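Local coordinates for putative uncharacterized protein (Pyrococcus furiosus, PDB 3VR0) that acts as an archaeal proteasome activator and is a homologue of proteasome assembly chaperones of the PAC2 family, at residues 239-242 and 243-246; 162-165 and 166-169. All blocks are in the same frame, centred on the assembly; numbering follows the deposited sequence.

Interaction 1 (239-242 and 243-246); sequences IDMT and ALDE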
# COMPACT_ATOMS: atom_id res chain seq x y z
N ILE C 239 22.24 -14.42 -34.65
CA ILE C 239 21.06 -15.17 -34.31
C ILE C 239 20.12 -14.93 -35.45
O ILE C 239 20.06 -13.82 -35.97
CB ILE C 239 20.54 -14.70 -32.90
CG1 ILE C 239 21.06 -15.66 -31.84
CG2 ILE C 239 19.06 -14.70 -32.79
CD1 ILE C 239 22.35 -15.24 -31.24
N ASP C 240 19.42 -15.97 -35.86
CA ASP C 240 18.46 -15.85 -36.92
C ASP C 240 17.21 -15.08 -36.41
O ASP C 240 16.53 -15.55 -35.51
CB ASP C 240 18.07 -17.25 -37.47
CG ASP C 240 17.20 -17.17 -38.71
OD1 ASP C 240 17.09 -16.06 -39.28
OD2 ASP C 240 16.61 -18.20 -39.11
N MET C 241 16.93 -13.93 -37.01
CA MET C 241 15.77 -13.07 -36.65
C MET C 241 14.45 -13.35 -37.39
O MET C 241 13.46 -12.62 -37.21
CB MET C 241 16.15 -11.59 -36.82
CG MET C 241 17.38 -11.18 -36.02
SD MET C 241 17.07 -11.28 -34.21
CE MET C 241 18.61 -10.60 -33.65
N THR C 242 14.42 -14.42 -38.19
CA THR C 242 13.27 -14.75 -39.04
C THR C 242 11.95 -14.71 -38.30
O THR C 242 11.03 -14.00 -38.72
CB THR C 242 13.43 -16.14 -39.72
OG1 THR C 242 14.56 -16.13 -40.60
CG2 THR C 242 12.17 -16.51 -40.51
N ALA C 243 11.84 -15.46 -37.21
CA ALA C 243 10.56 -15.61 -36.54
C ALA C 243 10.00 -14.26 -36.05
O ALA C 243 8.78 -14.09 -35.95
CB ALA C 243 10.65 -16.61 -35.42
N LEU C 244 10.89 -13.31 -35.77
CA LEU C 244 10.47 -11.99 -35.32
C LEU C 244 9.93 -11.18 -36.51
O LEU C 244 8.82 -10.67 -36.43
CB LEU C 244 11.59 -11.24 -34.57
CG LEU C 244 11.96 -11.63 -33.12
CD1 LEU C 244 13.18 -10.88 -32.62
CD2 LEU C 244 10.81 -11.46 -32.14
N ASP C 245 10.71 -11.11 -37.60
CA ASP C 245 10.25 -10.59 -38.92
C ASP C 245 8.84 -11.03 -39.25
O ASP C 245 8.01 -10.21 -39.59
CB ASP C 245 11.12 -11.09 -40.09
CG ASP C 245 12.56 -10.61 -40.01
OD1 ASP C 245 12.82 -9.45 -39.59
OD2 ASP C 245 13.43 -11.43 -40.38
N GLU C 246 8.61 -12.34 -39.16
CA GLU C 246 7.32 -12.92 -39.46
C GLU C 246 6.21 -12.47 -38.52
O GLU C 246 5.05 -12.36 -38.94
CB GLU C 246 7.41 -14.44 -39.46
CG GLU C 246 8.06 -15.00 -40.72
CD GLU C 246 8.22 -16.51 -40.67
OE1 GLU C 246 8.74 -17.10 -41.65
OE2 GLU C 246 7.82 -17.10 -39.64
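The carbonyl oxygen of Met-241, the N-cap residue, receives two backbone N-H groups of the first helical turn. Asp-245 N lies 3.2 Å from Met-241 O in a nearly straight bond (164°), whereas Leu-244 N, at 3.0 Å from the same oxygen, meets it at 132° and counts as weak. Glu-246 N repeats the i+4 pattern on Thr-242 O at 3.0 Å. Thr-242 also bonds backward. Its chi1 of -63° sets OG1 beside its own backbone N, and from there OG1 donates to Asp-240 OD1 at 2.9 Å, on the syn side of the carboxylate but somewhat out of its plane, while Thr-242 N adds a weak bond to the same oxygen. The other branch, CG2, runs alongside the extended Glu-246 chain, 3.7 Å from Glu-246 OE1. Met-241 SD packs on Leu-244 CD1 at 4.2 Å, and both side chains rest on His-52 of helix 45-57. Two carboxylates stand near the helix start, each with its own partners: Asp-240 takes the hydroxyl and, weakly, the N-H of Thr-242, whereas Asp-245 OD1 forms a salt bridge with Lys-225 of helix 221-235, which would probably offset its negative charge.

Interaction 2 (162-165 and 166-169); sequences EDLI and EYYK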
# COMPACT_ATOMS: atom_id res chain seq x y z
N GLU C 162 30.31 6.11 -16.90
CA GLU C 162 30.75 6.89 -18.06
C GLU C 162 31.72 6.14 -19.00
O GLU C 162 31.51 6.16 -20.18
CB GLU C 162 31.38 8.21 -17.61
CG GLU C 162 30.72 9.40 -18.27
CD GLU C 162 31.63 10.63 -18.38
OE1 GLU C 162 31.61 11.25 -19.47
OE2 GLU C 162 32.37 10.96 -17.41
N ASP C 163 32.72 5.45 -18.45
CA ASP C 163 33.76 4.77 -19.25
C ASP C 163 33.24 3.68 -20.19
O ASP C 163 33.92 3.27 -21.13
CB ASP C 163 34.91 4.23 -18.39
CG ASP C 163 34.45 3.28 -17.28
OD1 ASP C 163 33.50 3.62 -16.55
OD2 ASP C 163 35.06 2.19 -17.11
N LEU C 164 32.01 3.26 -19.93
CA LEU C 164 31.40 2.17 -20.64
C LEU C 164 30.79 2.64 -21.94
O LEU C 164 30.40 1.82 -22.78
CB LEU C 164 30.29 1.55 -19.78
CG LEU C 164 30.73 0.73 -18.56
CD1 LEU C 164 29.50 0.37 -17.75
CD2 LEU C 164 31.49 -0.55 -19.01
N ILE C 165 30.63 3.95 -22.10
CA ILE C 165 30.05 4.41 -23.38
C ILE C 165 30.92 3.96 -24.58
O ILE C 165 30.39 3.43 -25.57
CB ILE C 165 29.83 5.91 -23.45
CG1 ILE C 165 28.70 6.32 -22.49
CG2 ILE C 165 29.41 6.28 -24.89
CD1 ILE C 165 28.52 7.83 -22.33
N GLU C 166 32.23 4.13 -24.47
CA GLU C 166 33.07 3.78 -25.63
C GLU C 166 33.36 2.28 -25.68
O GLU C 166 33.50 1.68 -26.78
CB GLU C 166 34.31 4.66 -25.72
CG GLU C 166 35.43 4.39 -24.73
CD GLU C 166 36.76 4.97 -25.25
OE1 GLU C 166 36.78 5.41 -26.44
OE2 GLU C 166 37.77 4.99 -24.50
N TYR C 167 33.34 1.65 -24.50
CA TYR C 167 33.37 0.20 -24.42
C TYR C 167 32.26 -0.35 -25.28
O TYR C 167 32.52 -1.10 -26.22
CB TYR C 167 33.29 -0.33 -22.97
CG TYR C 167 33.25 -1.83 -22.90
CD1 TYR C 167 34.43 -2.60 -23.09
CD2 TYR C 167 32.06 -2.50 -22.66
CE1 TYR C 167 34.40 -4.00 -23.04
CE2 TYR C 167 32.02 -3.90 -22.60
CZ TYR C 167 33.19 -4.64 -22.79
OH TYR C 167 33.13 -6.02 -22.75
N TYR C 168 31.01 0.03 -25.00
CA TYR C 168 29.91 -0.54 -25.77
C TYR C 168 29.84 0.03 -27.16
O TYR C 168 29.35 -0.63 -28.06
CB TYR C 168 28.55 -0.41 -25.06
CG TYR C 168 28.46 -1.26 -23.83
CD1 TYR C 168 28.51 -0.69 -22.57
CD2 TYR C 168 28.35 -2.64 -23.93
CE1 TYR C 168 28.47 -1.47 -21.44
CE2 TYR C 168 28.32 -3.43 -22.83
CZ TYR C 168 28.37 -2.85 -21.58
OH TYR C 168 28.31 -3.64 -20.48
N LYS C 169 30.29 1.27 -27.33
CA LYS C 169 30.33 1.85 -28.70
C LYS C 169 31.18 1.01 -29.61
O LYS C 169 30.76 0.72 -30.71
CB LYS C 169 30.84 3.28 -28.71
CG LYS C 169 29.72 4.32 -28.75
CD LYS C 169 30.29 5.75 -28.68
CE LYS C 169 29.19 6.79 -28.64
NZ LYS C 169 29.71 8.04 -27.99
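Leu-164 lies side by side with Tyr-168, one helical turn on, and its CB comes within 3.9 Å of Tyr-168 CE1. In Tyr-168 a chi1 of -68° keeps CG beside the backbone N and anti to the carbonyl carbon, which swings the ring back along the helix, beside the Leu-164 side chain. The CD2 branch of Leu-164 reaches both tyrosines, 4.0 Å from Tyr-168 CE1 and 4.2 Å from Tyr-167 CD2. Tyr-167 is turned otherwise: its CG is anti to the backbone N (chi1 177°), so that the ring stands with CD2 3.7 Å above the Tyr-168 ring plane, over its centre, while Tyr-168 CD1 lies in the plane of the Tyr-167 ring at its edge. Ile-165 is paired with Lys-169 in a similar way; the extended lysine passes alongside Ile-165, bringing NZ to 3.6 Å from Ile-165 CG2. Backbone bonds fix the spacing, with Tyr-168 N to Leu-164 O at 2.9 Å (173°) and Lys-169 N to Ile-165 O at 2.8 Å. Without the Tyr-168 ring, as with an alanine here, Leu-164 and Tyr-167 would probably lose the surface they share, and Glu-137, which bonds the phenol OH, would be left without this mate. The helix belongs to a beta-alpha-beta unit: Leu-164, Ile-165 and Tyr-168 rest on Val-159 of strand 155-159, while Lys-169 makes a cation-pi contact with Trp-181 of strand 179-181, and Leu-164 meets Phe-206 and Tyr-168 Ile-208 on strand 206-214.

Overall arrangement
Both interactions lie at or near the beginning of a helix within the PAC2 family region, yet they are separate: their centres are 28 Å apart and their nearest atoms about 16 Å, with no touch. Interaction 2 belongs to the helix 164-172 that packs on the mixed sheet, its centre about 20 Å from that of the chain. Interaction 1, about 17 Å from the same centre, starts the last helix, 242-256, which is predicted to form a coiled coil. One gold site is formed by His-69 and Glu-121; a bound gold ion lies about 8 Å from the Met-241 side chain and one about 12 Å from that of Tyr-168, so neither side chain coordinates gold. One contact thus concerns the sheet's helical cover, the other the departure of the C-terminal helix.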